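Local atomic coordinates of leukotriene A-4 hydrolase (Saccharomyces cerevisiae, PDB entry 2XQ0), a protein that cleaves N-terminal residues from di- and tripeptides as a zinc aminopeptidase of the M1 family and also shows weak epoxide hydrolase activity in vitro. Residues 327-332 with 392-397; 353-358 with 386-391; 364-369 with 456-461. All coordinates share one frame; numbering follows the deposited sequence.

Interaction 1: residues 327-332 with 392-397; sequences TVYLER and KGFNLL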
loop_
_atom_site.group_PDB
_atom_site.type_symbol
_atom_site.label_atom_id
_atom_site.label_comp_id
_atom_site.label_asym_id
_atom_site.label_seq_id
_atom_site.Cartn_x
_atom_site.Cartn_y
_atom_site.Cartn_z
ATOM N N THR A 327 -8.377 2.997 6.598
ATOM C CA THR A 327 -7.193 2.278 7.102
ATOM C C THR A 327 -6.236 3.202 7.858
ATOM O O THR A 327 -5.791 2.865 8.944
ATOM C CB THR A 327 -6.449 1.530 5.984
ATOM O OG1 THR A 327 -7.357 0.592 5.383
ATOM C CG2 THR A 327 -5.197 0.792 6.525
ATOM N N VAL A 328 -5.929 4.361 7.285
ATOM C CA VAL A 328 -5.005 5.291 7.915
ATOM C C VAL A 328 -5.631 5.770 9.230
ATOM O O VAL A 328 -4.940 5.898 10.246
ATOM C CB VAL A 328 -4.646 6.499 6.973
ATOM C CG1 VAL A 328 -3.792 7.544 7.719
ATOM C CG2 VAL A 328 -3.876 6.022 5.718
ATOM N N TYR A 329 -6.943 6.017 9.204
ATOM C CA TYR A 329 -7.677 6.408 10.415
ATOM C C TYR A 329 -7.571 5.319 11.481
ATOM O O TYR A 329 -7.136 5.562 12.628
ATOM C CB TYR A 329 -9.157 6.771 10.112
ATOM C CG TYR A 329 -9.916 7.070 11.388
ATOM C CD1 TYR A 329 -9.823 8.315 12.002
ATOM C CD2 TYR A 329 -10.659 6.084 12.014
ATOM C CE1 TYR A 329 -10.477 8.574 13.196
ATOM C CE2 TYR A 329 -11.294 6.327 13.191
ATOM C CZ TYR A 329 -11.195 7.569 13.784
ATOM O OH TYR A 329 -11.835 7.805 14.970
ATOM N N LEU A 330 -7.931 4.101 11.103
ATOM C CA LEU A 330 -7.858 2.982 12.039
ATOM C C LEU A 330 -6.439 2.696 12.566
ATOM O O LEU A 330 -6.258 2.488 13.750
ATOM C CB LEU A 330 -8.472 1.720 11.427
ATOM C CG LEU A 330 -9.984 1.835 11.199
ATOM C CD1 LEU A 330 -10.508 0.646 10.374
ATOM C CD2 LEU A 330 -10.739 1.976 12.537
ATOM N N GLU A 331 -5.452 2.698 11.675
ATOM C CA GLU A 331 -4.039 2.534 12.015
ATOM C C GLU A 331 -3.643 3.511 13.119
ATOM O O GLU A 331 -3.036 3.131 14.120
ATOM C CB GLU A 331 -3.197 2.822 10.764
ATOM C CG GLU A 331 -1.678 2.914 10.962
ATOM C CD GLU A 331 -0.971 3.470 9.717
ATOM O OE1 GLU A 331 -1.648 3.757 8.688
ATOM O OE2 GLU A 331 0.271 3.622 9.770
ATOM N N ARG A 332 -3.987 4.781 12.925
ATOM C CA ARG A 332 -3.669 5.815 13.893
ATOM C C ARG A 332 -4.454 5.671 15.205
ATOM O O ARG A 332 -3.940 6.020 16.252
ATOM C CB ARG A 332 -3.747 7.207 13.283
ATOM C CG ARG A 332 -2.641 7.410 12.242
ATOM C CD ARG A 332 -2.680 8.751 11.582
ATOM N NE ARG A 332 -1.605 8.817 10.601
ATOM C CZ ARG A 332 -1.635 9.547 9.492
ATOM N NH1 ARG A 332 -2.698 10.293 9.202
ATOM N NH2 ARG A 332 -0.608 9.509 8.664
ATOM N N LYS A 392 -6.242 12.892 2.940
ATOM C CA LYS A 392 -7.478 13.660 2.918
ATOM C C LYS A 392 -8.579 12.752 3.456
ATOM O O LYS A 392 -9.485 13.199 4.165
ATOM C CB LYS A 392 -7.798 14.187 1.496
ATOM C CG LYS A 392 -8.931 15.215 1.475
ATOM C CD LYS A 392 -9.310 15.716 0.071
ATOM C CE LYS A 392 -8.479 16.911 -0.379
ATOM N NZ LYS A 392 -9.113 17.676 -1.538
ATOM N N GLY A 393 -8.497 11.465 3.121
ATOM C CA GLY A 393 -9.443 10.486 3.638
ATOM C C GLY A 393 -9.415 10.431 5.146
ATOM O O GLY A 393 -10.441 10.593 5.802
ATOM N N PHE A 394 -8.229 10.194 5.698
ATOM C CA PHE A 394 -8.035 10.255 7.145
ATOM C C PHE A 394 -8.547 11.554 7.762
ATOM O O PHE A 394 -9.219 11.543 8.793
ATOM C CB PHE A 394 -6.552 10.109 7.489
ATOM C CG PHE A 394 -6.222 10.634 8.850
ATOM C CD1 PHE A 394 -6.496 9.885 9.974
ATOM C CD2 PHE A 394 -5.698 11.898 9.002
ATOM C CE1 PHE A 394 -6.232 10.373 11.234
ATOM C CE2 PHE A 394 -5.426 12.396 10.269
ATOM C CZ PHE A 394 -5.691 11.633 11.382
ATOM N N ASN A 395 -8.212 12.688 7.159
ATOM C CA ASN A 395 -8.646 13.963 7.734
ATOM C C ASN A 395 -10.144 14.205 7.736
ATOM O O ASN A 395 -10.672 14.853 8.648
ATOM C CB ASN A 395 -7.903 15.133 7.092
ATOM C CG ASN A 395 -6.554 15.364 7.753
ATOM O OD1 ASN A 395 -6.488 15.811 8.898
ATOM N ND2 ASN A 395 -5.475 15.008 7.058
ATOM N N LEU A 396 -10.846 13.679 6.741
ATOM C CA LEU A 396 -12.306 13.769 6.787
ATOM C C LEU A 396 -12.836 12.951 7.963
ATOM O O LEU A 396 -13.712 13.404 8.711
ATOM C CB LEU A 396 -12.927 13.303 5.467
ATOM C CG LEU A 396 -14.434 13.108 5.488
ATOM C CD1 LEU A 396 -15.105 14.375 5.985
ATOM C CD2 LEU A 396 -14.935 12.716 4.098
ATOM N N LEU A 397 -12.279 11.758 8.167
ATOM C CA LEU A 397 -12.749 10.908 9.282
ATOM C C LEU A 397 -12.393 11.470 10.667
ATOM O O LEU A 397 -13.165 11.340 11.623
ATOM C CB LEU A 397 -12.203 9.492 9.133
ATOM C CG LEU A 397 -12.710 8.794 7.868
ATOM C CD1 LEU A 397 -11.989 7.483 7.650
ATOM C CD2 LEU A 397 -14.214 8.593 7.965
#
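F394 on helix 388-403 packs against V328, Y329 and R332 on helix 321-339, a buried helix pair in the zinc-carrying domain of this M1 peptidase. The two short axes come within 8.5 Å at a crossing angle of -63°. F394 CG lies anti to the backbone N (chi1 160°), and its CB and ring meet V328, Y329 and R332. R332 covers one face: NH1 sits off the ring centre toward the rim, 3.4 Å from F394 CD2. The guanidinium stands nearly upright on the ring, their planes 86° apart, and presents an edge to the face; this is a cation-pi contact, with R332 CZ 4.7 Å from the F394 centroid and almost on its normal. The extended R332 chain also brings CD to 3.9 Å from F394 CE1.

Helix 321-339 supplies E324, the third zinc ligand beside the two histidines of the HExxH motif on helix 297-311. V328 lies close to that site, its side chain touching zinc ligand H301. E331, on the same turn, hydrogen-bonds through OE1 to H301 ND1 and is therefore a second-shell carboxylate. On the side of the helix contact, V328 CG1 meets F394 CB at 3.8 Å, the two side chains crossing at about a right angle, and the same methyl lies over one face of the R332 guanidinium.

At the edge of the F394 ring, CD1 reaches Y329 CA at 3.7 Å. Further along, L397 CD1 rests on Y329 CB at 3.8 Å, while L397 CB approaches Y329 CD1. The polar ends are held elsewhere: Y329 OH hydrogen-bonds to E401 and R333, R332 NE to S347, and R332 NH2 makes a salt bridge with E391.

Interaction 2: residues 353-358 with 386-391; sequences SDLQNS and STVPYE. With BES (2-(3-amino-2-hydroxy-4-phenyl-butyrylamino)-4-methyl-pentanoic acid), chain B.
L355, on helix 341-360, lies against V388 and E391 at the start of helix 388-403, and its side chain can be followed outward. CB meets E391 CB at 3.9 Å, the two side chains running antiparallel to each other. CG, anti to the backbone N (chi1 -175°), carries the two methyls: CD1 comes to 3.7 Å from V388 CA and also touches V388 CG2, while CD2 lies by E391 CB. One turn on, S358 OG takes a weak hydrogen bond of 3.4 Å from T387 N. Beside it, S358 CB packs on T387 OG1, and S386 OG caps the new helix by accepting from V388 N.

One water donates to both D354 OD2 and E391 OE2. D354 OD2 and E391 OE2 are 5.4 Å apart, and the water, together with the salt bridge from R332 to E391, would probably ease the repulsion between the like charges.

From this helix start Y390 reaches into the active site, where it is the proton donor. Its OH gives a 3.0 Å hydrogen bond to O3 of bestatin, the amide carbonyl oxygen, which lies at the ring edge near its plane, 3.2 Å from Y390 CE2. A phenylalanine in its place would probably leave bestatin O3 without this hydroxyl donor. A hydroxyl donating to the inhibitor's carbonyl is consistent with Y390 polarising the scissile carbonyl of a peptide and supporting its developing negative charge during hydrolysis.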
loop_
_atom_site.group_PDB
_atom_site.type_symbol
_atom_site.label_atom_id
_atom_site.label_comp_id
_atom_site.label_asym_id
_atom_site.label_seq_id
_atom_site.Cartn_x
_atom_site.Cartn_y
_atom_site.Cartn_z
ATOM N N SER A 353 2.177 16.703 6.063
ATOM C CA SER A 353 3.245 17.163 5.186
ATOM C C SER A 353 3.409 16.262 3.960
ATOM O O SER A 353 3.747 16.759 2.895
ATOM C CB SER A 353 4.575 17.313 5.929
ATOM O OG SER A 353 5.229 16.071 6.034
ATOM N N ASP A 354 3.196 14.950 4.109
ATOM C CA ASP A 354 3.113 14.047 2.951
ATOM C C ASP A 354 1.989 14.456 1.970
ATOM O O ASP A 354 2.174 14.447 0.745
ATOM C CB ASP A 354 2.885 12.602 3.406
ATOM C CG ASP A 354 4.123 11.973 4.045
ATOM O OD1 ASP A 354 5.237 12.518 3.897
ATOM O OD2 ASP A 354 3.982 10.913 4.697
ATOM N N LEU A 355 0.822 14.797 2.500
ATOM C CA LEU A 355 -0.286 15.261 1.654
ATOM C C LEU A 355 0.116 16.515 0.880
ATOM O O LEU A 355 -0.095 16.626 -0.338
ATOM C CB LEU A 355 -1.527 15.560 2.514
ATOM C CG LEU A 355 -2.820 15.935 1.764
ATOM C CD1 LEU A 355 -3.164 14.866 0.719
ATOM C CD2 LEU A 355 -3.986 16.149 2.710
ATOM N N GLN A 356 0.679 17.478 1.594
ATOM C CA GLN A 356 1.092 18.735 0.968
ATOM C C GLN A 356 2.053 18.489 -0.164
ATOM O O GLN A 356 1.888 19.030 -1.253
ATOM C CB GLN A 356 1.747 19.662 1.991
ATOM C CG GLN A 356 2.096 21.024 1.447
ATOM C CD GLN A 356 0.869 21.860 1.163
ATOM O OE1 GLN A 356 0.233 22.373 2.080
ATOM N NE2 GLN A 356 0.528 22.005 -0.115
ATOM N N ASN A 357 3.074 17.684 0.094
ATOM C CA ASN A 357 4.064 17.399 -0.923
ATOM C C ASN A 357 3.439 16.725 -2.135
ATOM O O ASN A 357 3.763 17.040 -3.272
ATOM C CB ASN A 357 5.179 16.525 -0.342
ATOM C CG ASN A 357 5.950 17.223 0.761
ATOM O OD1 ASN A 357 5.926 18.450 0.868
ATOM N ND2 ASN A 357 6.644 16.448 1.583
ATOM N N SER A 358 2.535 15.792 -1.880
ATOM C CA SER A 358 1.899 15.034 -2.947
ATOM C C SER A 358 1.069 15.933 -3.860
ATOM O O SER A 358 1.086 15.783 -5.084
ATOM C CB SER A 358 1.038 13.923 -2.344
ATOM O OG SER A 358 0.251 13.303 -3.338
ATOM N N SER A 386 -2.322 8.435 -4.952
ATOM C CA SER A 386 -1.436 9.446 -4.432
ATOM C C SER A 386 -1.668 9.395 -2.950
ATOM O O SER A 386 -2.349 8.505 -2.452
ATOM C CB SER A 386 -1.838 10.823 -4.950
ATOM O OG SER A 386 -3.082 11.224 -4.389
ATOM N N THR A 387 -1.143 10.383 -2.247
ATOM C CA THR A 387 -1.380 10.489 -0.821
ATOM C C THR A 387 -2.796 10.974 -0.479
ATOM O O THR A 387 -3.253 10.819 0.653
ATOM C CB THR A 387 -0.347 11.419 -0.200
ATOM O OG1 THR A 387 0.967 10.977 -0.586
ATOM C CG2 THR A 387 -0.483 11.415 1.306
ATOM N N VAL A 388 -3.504 11.539 -1.457
ATOM C CA VAL A 388 -4.829 12.124 -1.187
ATOM C C VAL A 388 -5.855 11.170 -0.553
ATOM O O VAL A 388 -6.470 11.510 0.453
ATOM C CB VAL A 388 -5.416 12.780 -2.460
ATOM C CG1 VAL A 388 -6.872 13.204 -2.231
ATOM C CG2 VAL A 388 -4.561 13.971 -2.857
ATOM N N PRO A 389 -6.050 9.968 -1.131
ATOM C CA PRO A 389 -7.064 9.112 -0.491
ATOM C C PRO A 389 -6.686 8.742 0.937
ATOM O O PRO A 389 -7.567 8.600 1.795
ATOM C CB PRO A 389 -7.102 7.854 -1.384
ATOM C CG PRO A 389 -5.873 7.944 -2.273
ATOM C CD PRO A 389 -5.620 9.433 -2.434
ATOM N N TYR A 390 -5.387 8.573 1.176
ATOM C CA TYR A 390 -4.888 8.230 2.500
ATOM C C TYR A 390 -5.159 9.361 3.483
ATOM O O TYR A 390 -5.825 9.176 4.499
ATOM C CB TYR A 390 -3.373 7.966 2.436
ATOM C CG TYR A 390 -2.988 6.736 1.631
ATOM C CD1 TYR A 390 -2.867 6.788 0.241
ATOM C CD2 TYR A 390 -2.724 5.531 2.267
ATOM C CE1 TYR A 390 -2.517 5.649 -0.497
ATOM C CE2 TYR A 390 -2.370 4.390 1.543
ATOM C CZ TYR A 390 -2.269 4.453 0.173
ATOM O OH TYR A 390 -1.907 3.322 -0.530
ATOM N N GLU A 391 -4.626 10.530 3.176
ATOM C CA GLU A 391 -4.555 11.610 4.159
ATOM C C GLU A 391 -5.733 12.565 4.121
ATOM O O GLU A 391 -6.162 13.046 5.162
ATOM C CB GLU A 391 -3.252 12.395 4.003
ATOM C CG GLU A 391 -1.983 11.574 4.287
ATOM C CD GLU A 391 -1.872 11.118 5.741
ATOM O OE1 GLU A 391 -2.495 11.737 6.634
ATOM O OE2 GLU A 391 -1.163 10.124 5.992
HETATM N N2 BES B . -1.995 -2.172 -0.758
HETATM C C1 BES B . -1.473 -0.882 -0.357
HETATM C C6 BES B . -0.373 -0.435 -1.322
HETATM C C7 BES B . -0.946 -0.236 -2.707
HETATM C C8 BES B . -2.128 0.478 -2.869
HETATM C C12 BES B . -0.306 -0.781 -3.816
HETATM C C9 BES B . -2.662 0.659 -4.139
HETATM C C11 BES B . -0.843 -0.601 -5.088
HETATM C C10 BES B . -2.021 0.120 -5.250
HETATM C C2 BES B . -0.928 -0.927 1.077
HETATM O O2 BES B . -1.875 -1.356 2.066
HETATM C C3 BES B . -0.454 0.449 1.408
HETATM O O3 BES B . -1.245 1.373 1.613
HETATM N N1 BES B . 0.872 0.493 1.412
HETATM C C4 BES B . 1.732 1.627 1.679
HETATM C C13 BES B . 2.098 1.453 3.148
HETATM C C14 BES B . 1.819 2.699 3.978
HETATM C C15 BES B . 1.687 2.327 5.451
HETATM C C16 BES B . 0.583 3.449 3.488
HETATM C C5 BES B . 2.965 1.434 0.842
HETATM O O1 BES B . 3.628 2.437 0.498
HETATM O O4 BES B . 3.279 0.262 0.513
HETATM O O HOH W 1 1.334 9.360 4.348
#

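Interaction 3: residues 364-369 with 456-461; sequences DPERFS and YKPGMP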
loop_
_atom_site.group_PDB
_atom_site.type_symbol
_atom_site.label_atom_id
_atom_site.label_comp_id
_atom_site.label_asym_id
_atom_site.label_seq_id
_atom_site.Cartn_x
_atom_site.Cartn_y
_atom_site.Cartn_z
ATOM N N ASP A 364 -1.791 17.251 -12.350
ATOM C CA ASP A 364 -3.092 17.831 -12.624
ATOM C C ASP A 364 -3.836 17.832 -11.299
ATOM O O ASP A 364 -4.760 17.041 -11.117
ATOM C CB ASP A 364 -3.813 16.919 -13.628
ATOM C CG ASP A 364 -5.152 17.465 -14.088
ATOM O OD1 ASP A 364 -5.595 18.507 -13.558
ATOM O OD2 ASP A 364 -5.761 16.836 -14.993
ATOM N N PRO A 365 -3.419 18.699 -10.357
ATOM C CA PRO A 365 -4.030 18.689 -9.020
ATOM C C PRO A 365 -5.534 18.963 -9.047
ATOM O O PRO A 365 -6.253 18.401 -8.223
ATOM C CB PRO A 365 -3.279 19.800 -8.271
ATOM C CG PRO A 365 -2.707 20.674 -9.354
ATOM C CD PRO A 365 -2.385 19.746 -10.483
ATOM N N GLU A 366 -6.007 19.780 -9.986
ATOM C CA GLU A 366 -7.430 20.108 -10.039
ATOM C C GLU A 366 -8.261 18.840 -10.165
ATOM O O GLU A 366 -9.377 18.751 -9.636
ATOM C CB GLU A 366 -7.731 21.039 -11.209
ATOM C CG GLU A 366 -9.205 21.385 -11.362
ATOM C CD GLU A 366 -9.576 22.714 -10.716
ATOM O OE1 GLU A 366 -8.827 23.184 -9.831
ATOM O OE2 GLU A 366 -10.622 23.288 -11.097
ATOM N N ARG A 367 -7.711 17.869 -10.889
ATOM C CA ARG A 367 -8.375 16.595 -11.093
ATOM C C ARG A 367 -8.007 15.592 -10.002
ATOM O O ARG A 367 -8.873 15.007 -9.358
ATOM C CB ARG A 367 -8.009 16.005 -12.458
ATOM C CG ARG A 367 -8.504 14.588 -12.607
ATOM C CD ARG A 367 -8.380 14.019 -14.004
ATOM N NE ARG A 367 -9.145 12.777 -14.061
ATOM C CZ ARG A 367 -9.095 11.893 -15.046
ATOM N NH1 ARG A 367 -9.842 10.799 -14.969
ATOM N NH2 ARG A 367 -8.304 12.098 -16.095
ATOM N N PHE A 368 -6.713 15.370 -9.811
ATOM C CA PHE A 368 -6.294 14.223 -9.020
ATOM C C PHE A 368 -6.215 14.464 -7.511
ATOM O O PHE A 368 -5.885 13.547 -6.769
ATOM C CB PHE A 368 -4.980 13.641 -9.542
ATOM C CG PHE A 368 -5.096 13.003 -10.907
ATOM C CD1 PHE A 368 -4.437 13.546 -11.999
ATOM C CD2 PHE A 368 -5.866 11.867 -11.092
ATOM C CE1 PHE A 368 -4.539 12.959 -13.255
ATOM C CE2 PHE A 368 -5.978 11.278 -12.350
ATOM C CZ PHE A 368 -5.313 11.824 -13.422
ATOM N N SER A 369 -6.531 15.670 -7.047
ATOM C CA SER A 369 -6.482 15.920 -5.608
ATOM C C SER A 369 -7.856 15.944 -4.951
ATOM O O SER A 369 -7.977 16.253 -3.775
ATOM C CB SER A 369 -5.713 17.204 -5.294
ATOM O OG SER A 369 -6.476 18.353 -5.596
ATOM N N TYR A 456 -15.393 16.620 -3.187
ATOM C CA TYR A 456 -15.223 16.918 -4.612
ATOM C C TYR A 456 -14.318 18.101 -4.952
ATOM O O TYR A 456 -14.109 18.393 -6.114
ATOM C CB TYR A 456 -16.588 17.075 -5.299
ATOM C CG TYR A 456 -17.370 15.789 -5.323
ATOM C CD1 TYR A 456 -17.118 14.829 -6.284
ATOM C CD2 TYR A 456 -18.335 15.520 -4.359
ATOM C CE1 TYR A 456 -17.812 13.633 -6.297
ATOM C CE2 TYR A 456 -19.034 14.324 -4.361
ATOM C CZ TYR A 456 -18.769 13.391 -5.334
ATOM O OH TYR A 456 -19.458 12.204 -5.350
ATOM N N LYS A 457 -13.773 18.780 -3.955
ATOM C CA LYS A 457 -12.963 19.956 -4.248
ATOM C C LYS A 457 -11.495 19.574 -4.158
ATOM O O LYS A 457 -11.126 18.750 -3.323
ATOM C CB LYS A 457 -13.297 21.081 -3.260
ATOM C CG LYS A 457 -12.965 22.493 -3.732
ATOM C CD LYS A 457 -14.171 23.415 -3.566
ATOM C CE LYS A 457 -13.863 24.605 -2.659
ATOM N NZ LYS A 457 -12.956 25.608 -3.296
ATOM N N PRO A 458 -10.657 20.159 -5.025
ATOM C CA PRO A 458 -9.199 19.951 -5.043
ATOM C C PRO A 458 -8.425 20.698 -3.951
ATOM O O PRO A 458 -8.951 21.629 -3.349
ATOM C CB PRO A 458 -8.787 20.498 -6.419
ATOM C CG PRO A 458 -9.866 21.492 -6.771
ATOM C CD PRO A 458 -11.124 20.881 -6.224
ATOM N N GLY A 459 -7.182 20.289 -3.699
ATOM C CA GLY A 459 -6.325 21.003 -2.759
ATOM C C GLY A 459 -6.342 20.467 -1.337
ATOM O O GLY A 459 -6.973 19.445 -1.063
ATOM N N MET A 460 -5.627 21.145 -0.436
ATOM C CA MET A 460 -5.577 20.753 0.975
ATOM C C MET A 460 -6.908 21.023 1.645
ATOM O O MET A 460 -7.514 22.054 1.418
ATOM C CB MET A 460 -4.489 21.530 1.722
ATOM C CG MET A 460 -3.113 21.363 1.145
ATOM S SD MET A 460 -2.520 19.686 1.403
ATOM C CE MET A 460 -2.204 19.695 3.170
ATOM N N PRO A 461 -7.369 20.095 2.487
ATOM C CA PRO A 461 -8.574 20.441 3.227
ATOM C C PRO A 461 -8.233 21.421 4.352
ATOM O O PRO A 461 -7.070 21.760 4.535
ATOM C CB PRO A 461 -8.999 19.100 3.803
ATOM C CG PRO A 461 -7.723 18.362 4.003
ATOM C CD PRO A 461 -6.752 18.856 2.982
#
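S369 and P458 bring their CA atoms to 4.9 Å where the single-turn helix 365-368 ends beside the irregular loop that follows helix 451-456. The S369 hydroxyl carries the contact. It takes a hydrogen bond from G459 N, 2.8 Å to S369 OG with an N-H...O angle of 156°, and donates its own hydrogen bond to P365 O, 2.6 Å from S369 OG. With chi1 at 75°, OG sits in the crowded position between the backbone N and the carbonyl carbon, from where it can turn back to the P365 carbonyl. That oxygen also accepts from S369 N, and the two donors reach it from opposite faces of the carbonyl plane, OG rising 37° out of it. The packing around the hydroxyl is tight, with P458 CB 3.3 Å from S369 OG.

This is a surface junction, away from the zinc site, between the short helix after helix 341-360 and the connection that runs on to helix 469-484. D364 holds the N-cap position of the small helix and accepts a weak capping bond from R367 N at OD1. Across the junction, S369 O and G459 O both accept hydrogen bonds from K392 NZ, so a lysine of helix 388-403 binds both sides.

E366 runs alongside P458 in the same direction, the bent glutamate chain bringing OE1 to 3.6 Å from P458 CG. G459 adopts a positive phi at which a side-chain CB would clash with the carbonyl oxygen of P458. Just beyond it, M460 folds onto W352, L355, Q356 and I359 of helix 341-360.

Overall arrangement
From the N terminus, the chain leaves the first half of each contact in turn: 327-332 on helix 321-339, 353-358 on helix 341-360, then 364-369 at the short helix. Segment 386-391 comes back first and closes interaction 2; 392-397, directly behind it on helix 388-403, closes interaction 1, so the loop of interaction 2 sits within that of interaction 1. Interaction 3 closes much later, at 456-461, and crosses both. Helix 388-403 is the shared element: E391 reaches R332 from interaction 2 into interaction 1, and K392 reaches from interaction 1 to interaction 3. Together they tie helices 321-339, 341-360 and 388-403 and the short helix 365-368 to the loop before helix 469-484.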